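Local coordinates for protein precorrin-6Y C5,15-methyltransferase (Decarboxylating) (Geobacter metallireducens, PDB 3E05) that probably transfers methyl groups from S-adenosylmethionine to precorrin-6Y, with decarboxylation, in adenosylcobalamin biosynthesis, this chain being its C-terminal domain, at residues L22-L33 against G50-L61; K133-V143 against P186-E197. All blocks are in the same frame, centred on the assembly; numbering follows the deposited sequence. Where two conformers were deposited one is given.

Contact 1: residues L22-L33 against G50-L61; sequences LITKQEVRAVTL and GSASVSIEASNL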
loop_
_atom_site.group_PDB
_atom_site.type_symbol
_atom_site.label_atom_id
_atom_site.label_comp_id
_atom_site.label_asym_id
_atom_site.label_seq_id
_atom_site.Cartn_x
_atom_site.Cartn_y
_atom_site.Cartn_z
ATOM N N LEU D 22 -4.982 0.149 20.154
ATOM C CA LEU D 22 -4.509 -1.052 20.849
ATOM C C LEU D 22 -4.755 -2.365 20.084
ATOM O O LEU D 22 -3.845 -3.172 19.947
ATOM C CB LEU D 22 -5.080 -1.143 22.276
ATOM C CG LEU D 22 -4.733 -2.403 23.090
ATOM C CD1 LEU D 22 -3.249 -2.465 23.412
ATOM C CD2 LEU D 22 -5.572 -2.529 24.367
ATOM N N ILE D 23 -5.976 -2.571 19.601
ATOM C CA ILE D 23 -6.353 -3.850 18.992
ATOM C C ILE D 23 -5.489 -4.217 17.764
ATOM O O ILE D 23 -5.033 -3.335 17.006
ATOM C CB ILE D 23 -7.883 -3.895 18.660
ATOM C CG1 ILE D 23 -8.407 -5.332 18.683
ATOM C CG2 ILE D 23 -8.213 -3.205 17.310
ATOM C CD1 ILE D 23 -9.867 -5.435 18.348
ATOM N N THR D 24 -5.223 -5.515 17.616
ATOM C CA THR D 24 -4.703 -6.069 16.363
ATOM C C THR D 24 -5.938 -6.154 15.486
ATOM O O THR D 24 -6.835 -6.963 15.745
ATOM C CB THR D 24 -4.079 -7.466 16.585
ATOM O OG1 THR D 24 -3.036 -7.361 17.551
ATOM C CG2 THR D 24 -3.497 -8.028 15.304
ATOM N N LYS D 25 -6.005 -5.293 14.478
ATOM C CA LYS D 25 -7.206 -5.162 13.646
ATOM C C LYS D 25 -7.425 -6.442 12.857
ATOM O O LYS D 25 -6.482 -7.173 12.609
ATOM C CB LYS D 25 -7.079 -3.963 12.716
ATOM C CG LYS D 25 -6.861 -2.633 13.468
ATOM C CD LYS D 25 -7.181 -1.434 12.599
ATOM C CE LYS D 25 -6.563 -0.182 13.180
ATOM N NZ LYS D 25 -7.280 0.203 14.419
ATOM N N GLN D 26 -8.672 -6.684 12.458
ATOM C CA GLN D 26 -9.136 -7.983 11.971
ATOM C C GLN D 26 -8.341 -8.640 10.829
ATOM O O GLN D 26 -7.989 -9.817 10.924
ATOM C CB GLN D 26 -10.613 -7.850 11.596
ATOM C CG GLN D 26 -11.270 -9.100 11.081
ATOM C CD GLN D 26 -12.347 -8.766 10.087
ATOM O OE1 GLN D 26 -12.188 -8.988 8.895
ATOM N NE2 GLN D 26 -13.441 -8.188 10.569
ATOM N N GLU D 27 -8.070 -7.881 9.763
ATOM C CA GLU D 27 -7.319 -8.358 8.607
ATOM C C GLU D 27 -5.906 -8.808 8.962
ATOM O O GLU D 27 -5.500 -9.943 8.632
ATOM C CB GLU D 27 -7.308 -7.289 7.515
ATOM C CG GLU D 27 -8.722 -6.875 7.028
ATOM C CD GLU D 27 -9.415 -5.829 7.904
ATOM O OE1 GLU D 27 -8.831 -5.302 8.893
ATOM O OE2 GLU D 27 -10.585 -5.541 7.600
ATOM N N VAL D 28 -5.190 -7.930 9.667
ATOM C CA VAL D 28 -3.829 -8.168 10.144
ATOM C C VAL D 28 -3.808 -9.336 11.156
ATOM O O VAL D 28 -2.904 -10.144 11.149
ATOM C CB VAL D 28 -3.219 -6.861 10.721
ATOM C CG1 VAL D 28 -2.056 -7.148 11.656
ATOM C CG2 VAL D 28 -2.763 -5.946 9.581
ATOM N N ARG D 29 -4.837 -9.426 11.984
ATOM C CA ARG D 29 -4.996 -10.548 12.905
ATOM C C ARG D 29 -5.021 -11.880 12.149
ATOM O O ARG D 29 -4.343 -12.798 12.523
ATOM C CB ARG D 29 -6.280 -10.381 13.720
ATOM C CG ARG D 29 -6.369 -11.253 14.964
ATOM C CD ARG D 29 -7.752 -11.103 15.602
ATOM N NE ARG D 29 -8.110 -9.704 15.837
ATOM C CZ ARG D 29 -9.328 -9.192 15.648
ATOM N NH1 ARG D 29 -10.324 -9.956 15.217
ATOM N NH2 ARG D 29 -9.557 -7.903 15.878
ATOM N N ALA D 30 -5.833 -11.965 11.099
ATOM C CA ALA D 30 -5.925 -13.172 10.263
ATOM C C ALA D 30 -4.565 -13.543 9.672
ATOM O O ALA D 30 -4.140 -14.685 9.785
ATOM C CB ALA D 30 -6.947 -12.989 9.160
ATOM N N VAL D 31 -3.865 -12.566 9.082
ATOM C CA VAL D 31 -2.517 -12.818 8.534
ATOM C C VAL D 31 -1.544 -13.282 9.641
ATOM O O VAL D 31 -0.755 -14.207 9.432
ATOM C CB VAL D 31 -1.926 -11.549 7.837
ATOM C CG1 VAL D 31 -0.585 -11.872 7.175
ATOM C CG2 VAL D 31 -2.903 -10.995 6.795
ATOM N N THR D 32 -1.638 -12.660 10.807
ATOM C CA THR D 32 -0.792 -13.020 11.981
ATOM C C THR D 32 -1.006 -14.494 12.384
ATOM O O THR D 32 -0.036 -15.255 12.544
ATOM C CB THR D 32 -1.078 -12.073 13.161
ATOM O OG1 THR D 32 -0.710 -10.743 12.804
ATOM C CG2 THR D 32 -0.322 -12.466 14.436
ATOM N N LEU D 33 -2.269 -14.894 12.482
ATOM C CA LEU D 33 -2.648 -16.284 12.812
ATOM C C LEU D 33 -2.169 -17.277 11.760
ATOM O O LEU D 33 -1.661 -18.331 12.106
ATOM C CB LEU D 33 -4.160 -16.377 12.998
ATOM C CG LEU D 33 -4.670 -15.663 14.255
ATOM C CD1 LEU D 33 -6.142 -15.433 14.129
ATOM C CD2 LEU D 33 -4.288 -16.400 15.538
ATOM N N GLY D 50 -2.925 -7.136 25.097
ATOM C CA GLY D 50 -3.753 -5.976 24.756
ATOM C C GLY D 50 -5.200 -6.256 25.074
ATOM O O GLY D 50 -5.591 -6.238 26.230
ATOM N N SER D 51 -5.986 -6.526 24.035
ATOM C CA SER D 51 -7.385 -6.924 24.194
ATOM C C SER D 51 -7.574 -8.431 24.027
ATOM O O SER D 51 -8.696 -8.952 24.128
ATOM C CB SER D 51 -8.250 -6.158 23.207
ATOM O OG SER D 51 -8.222 -4.784 23.560
ATOM N N ALA D 52 -6.458 -9.109 23.776
ATOM C CA ALA D 52 -6.386 -10.559 23.591
ATOM C C ALA D 52 -7.106 -11.084 22.356
ATOM O O ALA D 52 -7.414 -12.269 22.290
ATOM C CB ALA D 52 -6.804 -11.342 24.891
ATOM N N SER D 53 -7.304 -10.229 21.347
ATOM C CA SER D 53 -8.001 -10.646 20.123
ATOM C C SER D 53 -7.260 -11.754 19.370
ATOM O O SER D 53 -7.892 -12.641 18.795
ATOM C CB SER D 53 -8.293 -9.451 19.206
ATOM O OG SER D 53 -7.108 -8.950 18.619
ATOM N N VAL D 54 -5.926 -11.705 19.384
ATOM C CA VAL D 54 -5.095 -12.748 18.775
ATOM C C VAL D 54 -5.277 -14.052 19.539
ATOM O O VAL D 54 -5.567 -15.082 18.938
ATOM C CB VAL D 54 -3.600 -12.354 18.723
ATOM C CG1 VAL D 54 -2.741 -13.465 18.077
ATOM C CG2 VAL D 54 -3.433 -11.008 17.963
ATOM N N SER D 55 -5.134 -13.984 20.861
ATOM C CA SER D 55 -5.352 -15.139 21.753
ATOM C C SER D 55 -6.717 -15.772 21.549
ATOM O O SER D 55 -6.830 -16.996 21.502
ATOM C CB SER D 55 -5.239 -14.700 23.211
ATOM O OG SER D 55 -3.896 -14.722 23.621
ATOM N N ILE D 56 -7.736 -14.933 21.396
ATOM C CA ILE D 56 -9.119 -15.408 21.300
ATOM C C ILE D 56 -9.389 -16.149 19.988
ATOM O O ILE D 56 -9.934 -17.252 19.993
ATOM C CB ILE D 56 -10.123 -14.265 21.550
ATOM C CG1 ILE D 56 -10.161 -13.933 23.046
ATOM C CG2 ILE D 56 -11.513 -14.604 21.041
ATOM C CD1 ILE D 56 -10.877 -12.643 23.353
ATOM N N GLU D 57 -8.990 -15.566 18.862
ATOM C CA GLU D 57 -9.126 -16.279 17.579
ATOM C C GLU D 57 -8.186 -17.498 17.432
ATOM O O GLU D 57 -8.574 -18.522 16.865
ATOM C CB GLU D 57 -9.057 -15.297 16.391
ATOM C CG GLU D 57 -10.299 -14.405 16.308
ATOM C CD GLU D 57 -10.344 -13.545 15.076
ATOM O OE1 GLU D 57 -9.445 -13.670 14.219
ATOM O OE2 GLU D 57 -11.273 -12.725 14.962
ATOM N N ALA D 58 -6.978 -17.406 17.995
ATOM C CA ALA D 58 -6.070 -18.559 18.106
ATOM C C ALA D 58 -6.720 -19.734 18.847
ATOM O O ALA D 58 -6.533 -20.896 18.467
ATOM C CB ALA D 58 -4.819 -18.172 18.825
ATOM N N SER D 59 -7.459 -19.408 19.908
ATOM C CA SER D 59 -8.143 -20.402 20.731
ATOM C C SER D 59 -9.265 -21.093 19.965
ATOM O O SER D 59 -9.545 -22.272 20.199
ATOM C CB SER D 59 -8.641 -19.773 22.035
ATOM O OG SER D 59 -9.894 -19.142 21.868
ATOM N N ASN D 60 -9.891 -20.369 19.036
ATOM C CA ASN D 60 -10.887 -20.961 18.155
ATOM C C ASN D 60 -10.256 -21.961 17.185
ATOM O O ASN D 60 -10.876 -22.979 16.830
ATOM C CB ASN D 60 -11.639 -19.879 17.391
ATOM C CG ASN D 60 -12.598 -19.096 18.263
ATOM O OD1 ASN D 60 -12.934 -19.507 19.374
ATOM N ND2 ASN D 60 -13.063 -17.969 17.750
ATOM N N LEU D 61 -9.015 -21.674 16.784
ATOM C CA LEU D 61 -8.262 -22.506 15.839
ATOM C C LEU D 61 -7.578 -23.680 16.520
ATOM O O LEU D 61 -7.224 -24.668 15.861
ATOM C CB LEU D 61 -7.188 -21.682 15.119
ATOM C CG LEU D 61 -7.575 -20.499 14.218
ATOM C CD1 LEU D 61 -6.327 -19.731 13.779
ATOM C CD2 LEU D 61 -8.307 -20.973 13.030
HETATM O O HOH W 1 -9.269 -12.197 11.830
#

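Contact 2: residues K133-V143 against P186-E197; sequences KSEGVIVLNAV and PVYIITAWKSDE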
loop_
_atom_site.group_PDB
_atom_site.type_symbol
_atom_site.label_atom_id
_atom_site.label_comp_id
_atom_site.label_asym_id
_atom_site.label_seq_id
_atom_site.Cartn_x
_atom_site.Cartn_y
_atom_site.Cartn_z
ATOM N N LYS D 133 10.083 -24.521 21.837
ATOM C CA LYS D 133 10.137 -25.932 21.450
ATOM C C LYS D 133 10.612 -26.143 20.015
ATOM O O LYS D 133 10.648 -25.205 19.215
ATOM C CB LYS D 133 8.779 -26.598 21.675
ATOM C CG LYS D 133 8.386 -26.687 23.151
ATOM C CD LYS D 133 6.920 -27.033 23.326
ATOM C CE LYS D 133 6.644 -28.522 23.119
ATOM N NZ LYS D 133 5.185 -28.817 23.161
ATOM N N SER D 134 10.996 -27.385 19.716
ATOM C CA SER D 134 11.414 -27.790 18.386
ATOM C C SER D 134 10.275 -27.527 17.404
ATOM O O SER D 134 9.104 -27.716 17.742
ATOM C CB SER D 134 11.789 -29.273 18.379
ATOM O OG SER D 134 12.319 -29.643 17.122
ATOM N N GLU D 135 10.635 -27.051 16.211
ATOM C CA GLU D 135 9.675 -26.618 15.179
ATOM C C GLU D 135 8.782 -25.453 15.636
ATOM O O GLU D 135 7.679 -25.254 15.110
ATOM C CB GLU D 135 8.817 -27.786 14.678
ATOM C CG GLU D 135 9.591 -28.928 14.049
ATOM C CD GLU D 135 8.681 -30.074 13.665
ATOM O OE1 GLU D 135 8.175 -30.768 14.574
ATOM O OE2 GLU D 135 8.463 -30.281 12.453
ATOM N N GLY D 136 9.276 -24.675 16.598
ATOM C CA GLY D 136 8.555 -23.506 17.105
ATOM C C GLY D 136 8.489 -22.378 16.080
ATOM O O GLY D 136 9.260 -22.359 15.133
ATOM N N VAL D 137 7.548 -21.458 16.272
ATOM C CA VAL D 137 7.399 -20.260 15.430
ATOM C C VAL D 137 7.197 -19.065 16.354
ATOM O O VAL D 137 6.387 -19.127 17.277
ATOM C CB VAL D 137 6.182 -20.352 14.426
ATOM C CG1 VAL D 137 6.084 -19.084 13.509
ATOM C CG2 VAL D 137 6.244 -21.626 13.589
ATOM N N ILE D 138 7.958 -17.993 16.127
ATOM C CA ILE D 138 7.722 -16.709 16.791
ATOM C C ILE D 138 7.197 -15.708 15.758
ATOM O O ILE D 138 7.761 -15.584 14.669
ATOM C CB ILE D 138 9.006 -16.127 17.416
ATOM C CG1 ILE D 138 9.670 -17.136 18.370
ATOM C CG2 ILE D 138 8.720 -14.800 18.128
ATOM C CD1 ILE D 138 11.120 -16.811 18.658
ATOM N N VAL D 139 6.141 -14.992 16.114
ATOM C CA VAL D 139 5.601 -13.906 15.282
ATOM C C VAL D 139 5.519 -12.632 16.133
ATOM O O VAL D 139 5.200 -12.672 17.331
ATOM C CB VAL D 139 4.252 -14.302 14.636
ATOM C CG1 VAL D 139 3.609 -13.121 13.819
ATOM C CG2 VAL D 139 4.452 -15.529 13.733
ATOM N N LEU D 140 5.887 -11.511 15.522
ATOM C CA LEU D 140 5.755 -10.204 16.162
ATOM C C LEU D 140 5.122 -9.250 15.191
ATOM O O LEU D 140 5.397 -9.290 13.996
ATOM C CB LEU D 140 7.101 -9.599 16.567
ATOM C CG LEU D 140 8.162 -10.348 17.344
ATOM C CD1 LEU D 140 9.039 -11.094 16.379
ATOM C CD2 LEU D 140 8.978 -9.345 18.135
ATOM N N ASN D 141 4.257 -8.385 15.707
ATOM C CA ASN D 141 3.721 -7.293 14.892
ATOM C C ASN D 141 4.383 -5.984 15.307
ATOM O O ASN D 141 4.321 -5.571 16.475
ATOM C CB ASN D 141 2.200 -7.181 15.008
ATOM C CG ASN D 141 1.449 -8.282 14.237
ATOM O OD1 ASN D 141 0.230 -8.261 14.198
ATOM N ND2 ASN D 141 2.161 -9.201 13.614
ATOM N N ALA D 142 5.048 -5.340 14.359
ATOM C CA ALA D 142 5.764 -4.098 14.657
ATOM C C ALA D 142 5.131 -2.960 13.880
ATOM O O ALA D 142 4.853 -3.123 12.696
ATOM C CB ALA D 142 7.205 -4.238 14.282
ATOM N N VAL D 143 4.952 -1.801 14.516
ATOM C CA VAL D 143 4.464 -0.608 13.801
ATOM C C VAL D 143 5.490 0.553 13.781
ATOM O O VAL D 143 5.376 1.501 13.006
ATOM C CB VAL D 143 3.046 -0.177 14.313
ATOM C CG1 VAL D 143 3.119 0.527 15.649
ATOM C CG2 VAL D 143 2.335 0.712 13.297
ATOM N N PRO D 186 0.321 0.960 8.447
ATOM C CA PRO D 186 0.897 -0.310 8.029
ATOM C C PRO D 186 1.327 -1.136 9.237
ATOM O O PRO D 186 1.653 -0.575 10.295
ATOM C CB PRO D 186 2.137 0.076 7.220
ATOM C CG PRO D 186 2.193 1.573 7.206
ATOM C CD PRO D 186 1.198 2.112 8.159
ATOM N N VAL D 187 1.298 -2.452 9.089
ATOM C CA VAL D 187 1.830 -3.321 10.136
ATOM C C VAL D 187 2.886 -4.237 9.544
ATOM O O VAL D 187 2.709 -4.832 8.474
ATOM C CB VAL D 187 0.716 -4.155 10.890
ATOM C CG1 VAL D 187 1.318 -4.970 12.041
ATOM C CG2 VAL D 187 -0.400 -3.258 11.435
ATOM N N TYR D 188 4.011 -4.340 10.241
ATOM C CA TYR D 188 5.056 -5.247 9.821
ATOM C C TYR D 188 4.909 -6.538 10.613
ATOM O O TYR D 188 5.084 -6.532 11.826
ATOM C CB TYR D 188 6.430 -4.622 10.108
ATOM C CG TYR D 188 6.715 -3.434 9.219
ATOM C CD1 TYR D 188 7.348 -3.615 7.985
ATOM C CD2 TYR D 188 6.312 -2.146 9.582
ATOM C CE1 TYR D 188 7.639 -2.515 7.149
ATOM C CE2 TYR D 188 6.558 -1.046 8.739
ATOM C CZ TYR D 188 7.230 -1.242 7.533
ATOM O OH TYR D 188 7.463 -0.167 6.695
ATOM N N ILE D 189 4.545 -7.615 9.915
ATOM C CA ILE D 189 4.403 -8.928 10.538
ATOM C C ILE D 189 5.708 -9.697 10.353
ATOM O O ILE D 189 6.078 -10.096 9.246
ATOM C CB ILE D 189 3.195 -9.698 9.956
ATOM C CG1 ILE D 189 1.917 -8.875 10.187
ATOM C CG2 ILE D 189 3.105 -11.111 10.545
ATOM C CD1 ILE D 189 0.707 -9.350 9.430
ATOM N N ILE D 190 6.388 -9.911 11.477
ATOM C CA ILE D 190 7.697 -10.568 11.492
ATOM C C ILE D 190 7.537 -12.017 11.947
ATOM O O ILE D 190 7.038 -12.256 13.043
ATOM C CB ILE D 190 8.654 -9.822 12.448
ATOM C CG1 ILE D 190 8.739 -8.344 12.064
ATOM C CG2 ILE D 190 10.042 -10.485 12.459
ATOM C CD1 ILE D 190 9.338 -7.445 13.119
ATOM N N THR D 191 7.943 -12.959 11.099
ATOM C CA THR D 191 7.880 -14.388 11.388
ATOM C C THR D 191 9.279 -14.985 11.461
ATOM O O THR D 191 10.096 -14.793 10.567
ATOM C CB THR D 191 7.007 -15.116 10.360
ATOM O OG1 THR D 191 5.753 -14.431 10.266
ATOM C CG2 THR D 191 6.746 -16.578 10.787
ATOM N N ALA D 192 9.544 -15.717 12.543
ATOM C CA ALA D 192 10.866 -16.280 12.782
ATOM C C ALA D 192 10.757 -17.739 13.188
ATOM O O ALA D 192 9.924 -18.103 14.020
ATOM C CB ALA D 192 11.591 -15.486 13.837
ATOM N N TRP D 193 11.583 -18.572 12.574
ATOM C CA TRP D 193 11.576 -20.004 12.842
ATOM C C TRP D 193 12.975 -20.524 12.577
ATOM O O TRP D 193 13.795 -19.828 11.979
ATOM C CB TRP D 193 10.534 -20.735 11.967
ATOM C CG TRP D 193 10.845 -20.726 10.488
ATOM C CD1 TRP D 193 11.363 -21.760 9.755
ATOM C CD2 TRP D 193 10.673 -19.632 9.566
ATOM N NE1 TRP D 193 11.516 -21.385 8.443
ATOM C CE2 TRP D 193 11.106 -20.085 8.295
ATOM C CE3 TRP D 193 10.197 -18.317 9.687
ATOM C CZ2 TRP D 193 11.081 -19.267 7.152
ATOM C CZ3 TRP D 193 10.182 -17.494 8.539
ATOM C CH2 TRP D 193 10.616 -17.979 7.295
ATOM N N LYS D 194 13.261 -21.733 13.039
ATOM C CA LYS D 194 14.564 -22.315 12.764
ATOM C C LYS D 194 14.464 -23.152 11.501
ATOM O O LYS D 194 13.594 -24.033 11.381
ATOM C CB LYS D 194 15.072 -23.145 13.948
ATOM C CG LYS D 194 15.417 -22.347 15.205
ATOM C CD LYS D 194 16.804 -21.716 15.100
ATOM C CE LYS D 194 17.174 -20.992 16.381
ATOM N NZ LYS D 194 17.364 -21.918 17.529
ATOM N N SER D 195 15.349 -22.858 10.554
ATOM C CA SER D 195 15.430 -23.606 9.308
ATOM C C SER D 195 15.982 -25.013 9.569
ATOM O O SER D 195 15.764 -25.930 8.772
ATOM C CB SER D 195 16.303 -22.859 8.303
ATOM O OG SER D 195 15.935 -23.187 6.979
ATOM N N ASP D 196 16.677 -25.155 10.704
ATOM C CA ASP D 196 17.230 -26.419 11.207
ATOM C C ASP D 196 16.223 -27.560 11.390
ATOM O O ASP D 196 16.396 -28.629 10.798
ATOM C CB ASP D 196 17.939 -26.185 12.552
ATOM C CG ASP D 196 19.205 -25.359 12.417
ATOM O OD1 ASP D 196 20.081 -25.725 11.601
ATOM O OD2 ASP D 196 19.329 -24.350 13.145
ATOM N N GLU D 197 15.187 -27.312 12.201
ATOM C CA GLU D 197 14.329 -28.361 12.794
ATOM C C GLU D 197 13.759 -29.383 11.799
ATOM O O GLU D 197 12.690 -29.187 11.217
ATOM C CB GLU D 197 13.181 -27.751 13.618
ATOM C CG GLU D 197 13.358 -26.300 14.057
ATOM C CD GLU D 197 13.904 -26.130 15.470
ATOM O OE1 GLU D 197 15.062 -26.515 15.731
ATOM O OE2 GLU D 197 13.177 -25.566 16.316
HETATM O O HOH W 2 11.782 -23.361 14.912
#

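Contact 1: residues L22-L33 against G50-L61
Two donors converge on E57 OE2: R29 NH1, 2.9 Å away in a salt bridge, and the backbone N of I11. R29 was deposited in two conformers, and the pairing describes one of them. The two flat groups stand nearly upright to each other, 81° apart; OE2 lies close to the guanidinium plane, whereas NH1 meets it from above the carboxylate plane, a one-point rather than a side-on ion pair. A bend at chi3 (-52°) turns the guanidinium so that R29 NH2 donates to T24 O at 2.9 Å, with a weak bond from NE to the same oxygen; NH2 also pairs with D13, and NH1 with I11 O. S53 CB lies over a face of the group, 3.4 Å from R29 NE. The other carboxylate oxygen, E57 OE1, accepts from a water at 2.8 Å that also donates to Q26 O. With an alanine here in place of E57, I11 N would probably lose its acceptor, the water one anchor, and R29 one of its two carboxylate partners.

Farther along, L33 is a knob in the hole formed by V54, E57, A58 and L61, with CD1 3.7 Å from E57 CB and CD2 3.8 Å from A58 CB; here the axes of 26-33 and 53-61 approach to 10.3 Å and cross at -54°. At the opposite end L22 packs on G50, in the glycine-rich loop that in class I methyltransferases binds S-adenosylmethionine, consistent with a similar role here. The buried charge pair, compensated by D13 and backbone groups, probably fixes the guanidinium's rotation, while the apolar knob sets the helix packing.

Contact 2: residues K133-V143 against P186-E197
N141 CG and I189 CG1 both lie anti to their own carbonyl carbons (chi1 -75° and -59°), which sets the two side chains alongside each other, pointing the same way, with N141 ND2 3.5 Å from I189 CG1. The amide oxygen of N141 is probably hydrogen-bonded to T32 OG1. The two strands that carry N141 and I189 are antiparallel, their directions 163° apart. I138 with A192, L140 with I190 and A142 with Y188 are hydrogen-bonded pairs, each closed by two nearly straight bonds; I190 N to L140 O, at 2.8 Å, is representative. Between these pairs alpha carbons make CA-H...O contacts to carbonyls of the facing strand, V139 CA to I190 O at 3.1 Å. On the face with N141, V139 CG1 touches I189 CG2 at 3.9 Å; on the reverse, A142 CB meets I190 CD1 at 4.0 Å. A142 O also sits at the edge of the Y188 ring, in its plane, 3.6 Å from CD2, while the phenol OH bonds to Y188 of the fourth subunit.

As is characteristic of class I methyltransferase domains, the last strand, 180-193, is inserted antiparallel between 137-142 and 161-173, giving the order 3-2-1-4-5-7-6. Strand 111-114 continues the sheet beyond V137 and V139. Helix 26-35 covers N141 and I189, and helix 145-157 covers L140, A142, Y188 and A192.

From the N terminus, contact 1 closes first: 22-33 and 50-61 are 17 residues apart at their nearest ends, and strand 43-47 lies in the loop between. The chain then runs through strands 66-71, 92-96 and 111-114 before contact 2 opens at 133-143; its loop includes helix 145-157 and strand 161-173 and closes at the C terminus. The loops follow in series, neither nested nor crossed. Their centres lie about 15 Å apart, yet they touch: T32 of contact 1 reaches N141 of contact 2, and V31 CG1 packs on I189 CD1 at 3.6 Å. Helix 26-35 thus links the helix after the glycine-rich loop to the C-terminal strands of the sheet.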